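Local coordinates for protein enolase-phosphatase E1 (Saccharomyces cerevisiae, PDB 2G80) that probably enolizes and then dephosphorylates a 2,3-diketo-5-methylthiopentyl 1-phosphate to an acireductone, with magnesium, in the methionine salvage pathway, at residues Ile92-Leu95 against Val96-Val100; Ser145-Val148 against Lys149-Lys152. All coordinates share one frame; numbering follows the deposited sequence.

Interaction 1 of 2, residues Ile92-Leu95 against Val96-Val100; sequences ILEL and VAKDV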
ATOM      1  N   ILE A  92      -8.897 -20.045   3.443  1.00 34.93           N
ATOM      2  CA  ILE A  92      -8.761 -18.568   3.330  1.00 35.51           C
ATOM      3  C   ILE A  92      -8.076 -18.010   4.566  1.00 34.19           C
ATOM      4  O   ILE A  92      -7.151 -17.224   4.447  1.00 33.64           O
ATOM      5  CB  ILE A  92     -10.139 -17.881   3.104  1.00 35.77           C
ATOM      6  CG1 ILE A  92     -10.674 -18.233   1.700  1.00 36.77           C
ATOM      7  CG2 ILE A  92     -10.063 -16.332   3.269  1.00 38.05           C
ATOM      8  CD1 ILE A  92     -12.186 -17.927   1.498  1.00 36.81           C
ATOM      9  N   LEU A  93      -8.515 -18.458   5.740  1.00 36.27           N
ATOM     10  CA  LEU A  93      -7.921 -18.017   7.023  1.00 37.39           C
ATOM     11  C   LEU A  93      -6.476 -18.482   7.173  1.00 38.90           C
ATOM     12  O   LEU A  93      -5.691 -17.772   7.764  1.00 40.73           O
ATOM     13  CB  LEU A  93      -8.742 -18.502   8.195  1.00 35.52           C
ATOM     14  CG  LEU A  93     -10.157 -17.944   8.213  1.00 39.83           C
ATOM     15  CD1 LEU A  93     -11.016 -18.721   9.213  1.00 39.39           C
ATOM     16  CD2 LEU A  93     -10.156 -16.467   8.491  1.00 37.62           C
ATOM     17  N   GLU A  94      -6.142 -19.659   6.616  1.00 40.30           N
ATOM     18  CA  GLU A  94      -4.776 -20.177   6.596  1.00 40.15           C
ATOM     19  C   GLU A  94      -3.886 -19.307   5.729  1.00 38.95           C
ATOM     20  O   GLU A  94      -2.761 -19.011   6.132  1.00 40.06           O
ATOM     21  CB  GLU A  94      -4.738 -21.617   6.076  1.00 40.58           C
ATOM     22  CG  GLU A  94      -3.355 -22.247   5.962  1.00 44.06           C
ATOM     23  CD  GLU A  94      -3.373 -23.689   5.440  1.00 46.53           C
ATOM     24  OE1 GLU A  94      -4.456 -24.245   5.112  1.00 50.44           O
ATOM     25  OE2 GLU A  94      -2.265 -24.264   5.345  1.00 56.57           O
ATOM     26  N   LEU A  95      -4.360 -18.930   4.538  1.00 37.36           N
ATOM     27  CA  LEU A  95      -3.578 -18.067   3.631  1.00 37.88           C
ATOM     28  C   LEU A  95      -3.203 -16.711   4.283  1.00 37.03           C
ATOM     29  O   LEU A  95      -2.087 -16.226   4.090  1.00 33.37           O
ATOM     30  CB  LEU A  95      -4.303 -17.807   2.307  1.00 35.90           C
ATOM     31  CG  LEU A  95      -4.623 -18.985   1.348  1.00 35.11           C
ATOM     32  CD1 LEU A  95      -5.537 -18.473   0.250  1.00 31.16           C
ATOM     33  CD2 LEU A  95      -3.411 -19.615   0.742  1.00 30.96           C
ATOM     34  N   VAL A  96      -4.148 -16.135   5.026  1.00 38.12           N
ATOM     35  CA  VAL A  96      -3.956 -14.866   5.742  1.00 42.04           C
ATOM     36  C   VAL A  96      -2.915 -15.077   6.847  1.00 42.89           C
ATOM     37  O   VAL A  96      -1.935 -14.341   6.901  1.00 45.16           O
ATOM     38  CB  VAL A  96      -5.279 -14.304   6.375  1.00 43.17           C
ATOM     39  CG1 VAL A  96      -5.013 -13.024   7.185  1.00 47.36           C
ATOM     40  CG2 VAL A  96      -6.333 -13.991   5.303  1.00 42.80           C
ATOM     41  N   ALA A  97      -3.134 -16.097   7.685  1.00 42.08           N
ATOM     42  CA  ALA A  97      -2.231 -16.451   8.799  1.00 41.90           C
ATOM     43  C   ALA A  97      -0.794 -16.722   8.356  1.00 41.96           C
ATOM     44  O   ALA A  97       0.136 -16.357   9.063  1.00 42.74           O
ATOM     45  CB  ALA A  97      -2.770 -17.679   9.570  1.00 40.72           C
ATOM     46  N   LYS A  98      -0.623 -17.372   7.200  1.00 41.43           N
ATOM     47  CA  LYS A  98       0.714 -17.684   6.644  1.00 39.83           C
ATOM     48  C   LYS A  98       1.260 -16.618   5.662  1.00 40.97           C
ATOM     49  O   LYS A  98       2.316 -16.802   5.098  1.00 42.38           O
ATOM     50  CB  LYS A  98       0.684 -19.064   6.004  1.00 38.73           C
ATOM     51  CG  LYS A  98       0.365 -20.172   7.007  1.00 36.07           C
ATOM     52  CD  LYS A  98       0.306 -21.511   6.336  1.00 38.27           C
ATOM     53  CE  LYS A  98       0.280 -22.666   7.335  1.00 35.16           C
ATOM     54  NZ  LYS A  98       0.175 -23.952   6.608  1.00 34.02           N
ATOM     55  N   ASP A  99       0.544 -15.503   5.509  1.00 42.26           N
ATOM     56  CA  ASP A  99       0.862 -14.389   4.603  1.00 47.45           C
ATOM     57  C   ASP A  99       1.130 -14.807   3.138  1.00 46.76           C
ATOM     58  O   ASP A  99       2.096 -14.374   2.498  1.00 45.45           O
ATOM     59  CB  ASP A  99       1.994 -13.503   5.185  1.00 48.17           C
ATOM     60  CG  ASP A  99       1.936 -12.051   4.657  1.00 58.36           C
ATOM     61  OD1 ASP A  99       0.816 -11.489   4.524  1.00 68.00           O
ATOM     62  OD2 ASP A  99       3.008 -11.474   4.376  1.00 67.66           O
ATOM     63  N   VAL A 100       0.242 -15.652   2.620  1.00 47.53           N
ATOM     64  CA  VAL A 100       0.390 -16.187   1.274  1.00 46.87           C
ATOM     65  C   VAL A 100      -0.128 -15.181   0.261  1.00 45.34           C
ATOM     66  O   VAL A 100      -1.242 -14.715   0.378  1.00 44.35           O
ATOM     67  CB  VAL A 100      -0.334 -17.556   1.094  1.00 46.33           C
ATOM     68  CG1 VAL A 100      -0.162 -18.079  -0.349  1.00 45.88           C
ATOM     69  CG2 VAL A 100       0.194 -18.574   2.101  1.00 46.79           C
TER
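V96 lies on the last turn of helix 85-97, one turn on from I92. Its N donates to I92 O at 3.2 Å. Its CG2 stands beside the backbone N, which brings that methyl to 3.4 Å from the same oxygen, I92 O. V96 also touches F56 of helix 46-65, the helix that L93 meets through T57. Next comes A97, whose N donates to L93 O at 3.1 Å. The methyl of A97 rests against L93 O as well.

K98 is joined to E94 twice. The backbone bond runs from K98 N to E94 O. The second link is a salt bridge one turn apart, with K98 NZ 2.8 Å from E94 OE2. The ammonium meets OE2 on its anti side, 17° out of the carboxylate plane. E94 has CG anti to its N (chi1 178°), and both chains are extended. The lysine methylenes therefore reach across E94 CG before the charges meet.

The helix stops here in a Schellman motif. D99 is its C-prime residue, with a positive phi. D99 N turns back to V96 O at 3.1 Å. The carboxylate of D99 points elsewhere and makes a salt bridge with K101 NZ.

V100 N then donates to L95 O at 2.8 Å, nearly straight at 173° and in the carbonyl plane. This reversal also sets V100 CB 3.7 Å from L95 CD2, the apolar contact that commonly accompanies this motif. L95 also touches F80 and L105 of helix 103-118.

Interaction 2 of 2, residues Ser145-Val148 against Lys149-Lys152; sequences SGSV and KAQK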
ATOM      1  N   SER A 145       3.849  -3.025  -2.468  1.00 40.13           N
ATOM      2  CA  SER A 145       3.576  -4.479  -2.685  1.00 44.06           C
ATOM      3  C   SER A 145       2.080  -4.715  -2.951  1.00 45.58           C
ATOM      4  O   SER A 145       1.711  -5.657  -3.663  1.00 50.56           O
ATOM      5  CB  SER A 145       4.039  -5.334  -1.495  1.00 44.19           C
ATOM      6  OG  SER A 145       3.393  -4.946  -0.286  1.00 52.87           O
ATOM      7  N   GLY A 146       1.222  -3.846  -2.417  1.00 44.11           N
ATOM      8  CA  GLY A 146      -0.214  -3.913  -2.677  1.00 44.27           C
ATOM      9  C   GLY A 146      -0.490  -3.539  -4.116  1.00 43.81           C
ATOM     10  O   GLY A 146       0.209  -2.675  -4.672  1.00 45.83           O
ATOM     11  N   SER A 147      -1.516  -4.154  -4.716  1.00 42.20           N
ATOM     12  CA  SER A 147      -1.842  -3.904  -6.134  1.00 42.88           C
ATOM     13  C   SER A 147      -2.323  -2.455  -6.313  1.00 41.57           C
ATOM     14  O   SER A 147      -2.778  -1.821  -5.346  1.00 41.69           O
ATOM     15  CB  SER A 147      -2.930  -4.848  -6.654  1.00 41.06           C
ATOM     16  OG  SER A 147      -4.220  -4.426  -6.192  1.00 42.32           O
ATOM     17  N   VAL A 148      -2.275  -1.989  -7.548  1.00 40.16           N
ATOM     18  CA  VAL A 148      -2.675  -0.618  -7.900  1.00 42.91           C
ATOM     19  C   VAL A 148      -4.123  -0.270  -7.431  1.00 44.76           C
ATOM     20  O   VAL A 148      -4.372   0.815  -6.895  1.00 43.66           O
ATOM     21  CB  VAL A 148      -2.467  -0.378  -9.423  1.00 41.60           C
ATOM     22  CG1 VAL A 148      -3.128   0.931  -9.904  1.00 47.21           C
ATOM     23  CG2 VAL A 148      -0.962  -0.369  -9.753  1.00 42.41           C
ATOM     24  N   LYS A 149      -5.035  -1.226  -7.615  1.00 47.64           N
ATOM     25  CA  LYS A 149      -6.452  -1.115  -7.221  1.00 48.54           C
ATOM     26  C   LYS A 149      -6.563  -0.954  -5.704  1.00 42.79           C
ATOM     27  O   LYS A 149      -7.308  -0.104  -5.227  1.00 42.11           O
ATOM     28  CB  LYS A 149      -7.224  -2.345  -7.739  1.00 51.17           C
ATOM     29  CG  LYS A 149      -8.751  -2.312  -7.620  1.00 55.32           C
ATOM     30  CD  LYS A 149      -9.387  -3.428  -8.497  1.00 54.25           C
ATOM     31  CE  LYS A 149     -10.918  -3.420  -8.477  1.00 59.22           C
ATOM     32  NZ  LYS A 149     -11.451  -4.579  -9.280  1.00 58.42           N
ATOM     33  N   ALA A 150      -5.775  -1.724  -4.959  1.00 38.87           N
ATOM     34  CA  ALA A 150      -5.727  -1.627  -3.504  1.00 38.12           C
ATOM     35  C   ALA A 150      -5.156  -0.300  -2.994  1.00 39.38           C
ATOM     36  O   ALA A 150      -5.597   0.241  -1.966  1.00 38.15           O
ATOM     37  CB  ALA A 150      -4.907  -2.791  -2.927  1.00 42.56           C
ATOM     38  N   GLN A 151      -4.150   0.218  -3.702  1.00 41.18           N
ATOM     39  CA  GLN A 151      -3.552   1.522  -3.373  1.00 36.87           C
ATOM     40  C   GLN A 151      -4.577   2.632  -3.593  1.00 37.41           C
ATOM     41  O   GLN A 151      -4.778   3.467  -2.722  1.00 37.37           O
ATOM     42  CB  GLN A 151      -2.334   1.782  -4.258  1.00 37.77           C
ATOM     43  CG  GLN A 151      -1.154   0.827  -4.062  1.00 37.12           C
ATOM     44  CD  GLN A 151      -0.029   1.062  -5.061  1.00 38.79           C
ATOM     45  OE1 GLN A 151       0.211   2.193  -5.492  1.00 45.32           O
ATOM     46  NE2 GLN A 151       0.688   0.005  -5.405  1.00 35.53           N
ATOM     47  N   LYS A 152      -5.212   2.637  -4.768  1.00 37.18           N
ATOM     48  CA  LYS A 152      -6.237   3.625  -5.106  1.00 41.74           C
ATOM     49  C   LYS A 152      -7.397   3.664  -4.096  1.00 39.93           C
ATOM     50  O   LYS A 152      -7.890   4.738  -3.738  1.00 40.77           O
ATOM     51  CB  LYS A 152      -6.803   3.369  -6.502  1.00 41.57           C
ATOM     52  CG  LYS A 152      -5.898   3.725  -7.635  1.00 47.12           C
ATOM     53  CD  LYS A 152      -6.583   3.395  -8.972  1.00 47.25           C
ATOM     54  CE  LYS A 152      -5.654   3.651 -10.189  1.00 51.10           C
ATOM     55  NZ  LYS A 152      -6.311   3.368 -11.501  1.00 50.72           N
TER
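The side-chain amide of Q151 meets the peptide carbonyl of G146 through its NE2 edge. NE2 donates to G146 O at 2.8 Å, and the bond is nearly straight at 168°. G146 O lies almost in the amide plane. The amide nitrogen, in contrast, is tilted 29° from the carbonyl plane of G146. S147 O stands obliquely off one face of the amide, 3.9 Å from Q151 NE2. Q151 CG lies beside the backbone N, and the extended chain beyond it carries the amide back past the start of the helix. With an alanine here, G146 O and F179 O would probably both lose the NE2 donor that ties the loop to the strand end.

S147 is the N-cap of helix 148-156. Its OG sits between its own N and carbonyl carbon (chi1 77°), which turns it toward the first turn. There it accepts from A150 N in a weak capping bond of 3.4 Å. S147 O takes the backbone N of Q151 at 3.0 Å.

V148 and K152 follow one turn apart. K152 N donates to V148 O at 2.9 Å. Their side chains lie alongside each other and point the same way, with V148 CG1 3.7 Å from K152 CE. K152 CG also rests against V148 O, at 3.4 Å.

The turn links strand 140-143 to helix 148-156 and packs beside the neighbouring strand 177-179. V148, Q151 and K152 all touch Y178 of that strand. F179 O, at the strand's end, takes a second bond from Q151 NE2, and D180 OD2, just beyond it, accepts from V148 N.

Overall arrangement
Interaction 1 closes the C-terminal end of a helix, and interaction 2 opens the N-terminal end of another. They come in series along the chain, with centres 19 Å apart and nearest atoms about 8 Å apart. Interaction 1 belongs to the helical region inserted between strands 33-36 and 140-143, consistent with the cap of a HAD phosphatase. Interaction 2 belongs to the core beside the parallel sheet. It includes S145, a predicted substrate-binding residue. The D99 side chain is about 8 Å from that of S145 and about 13 Å from the magnesium ion held by D37, E39 and D212. G146 is about 11 Å from this metal.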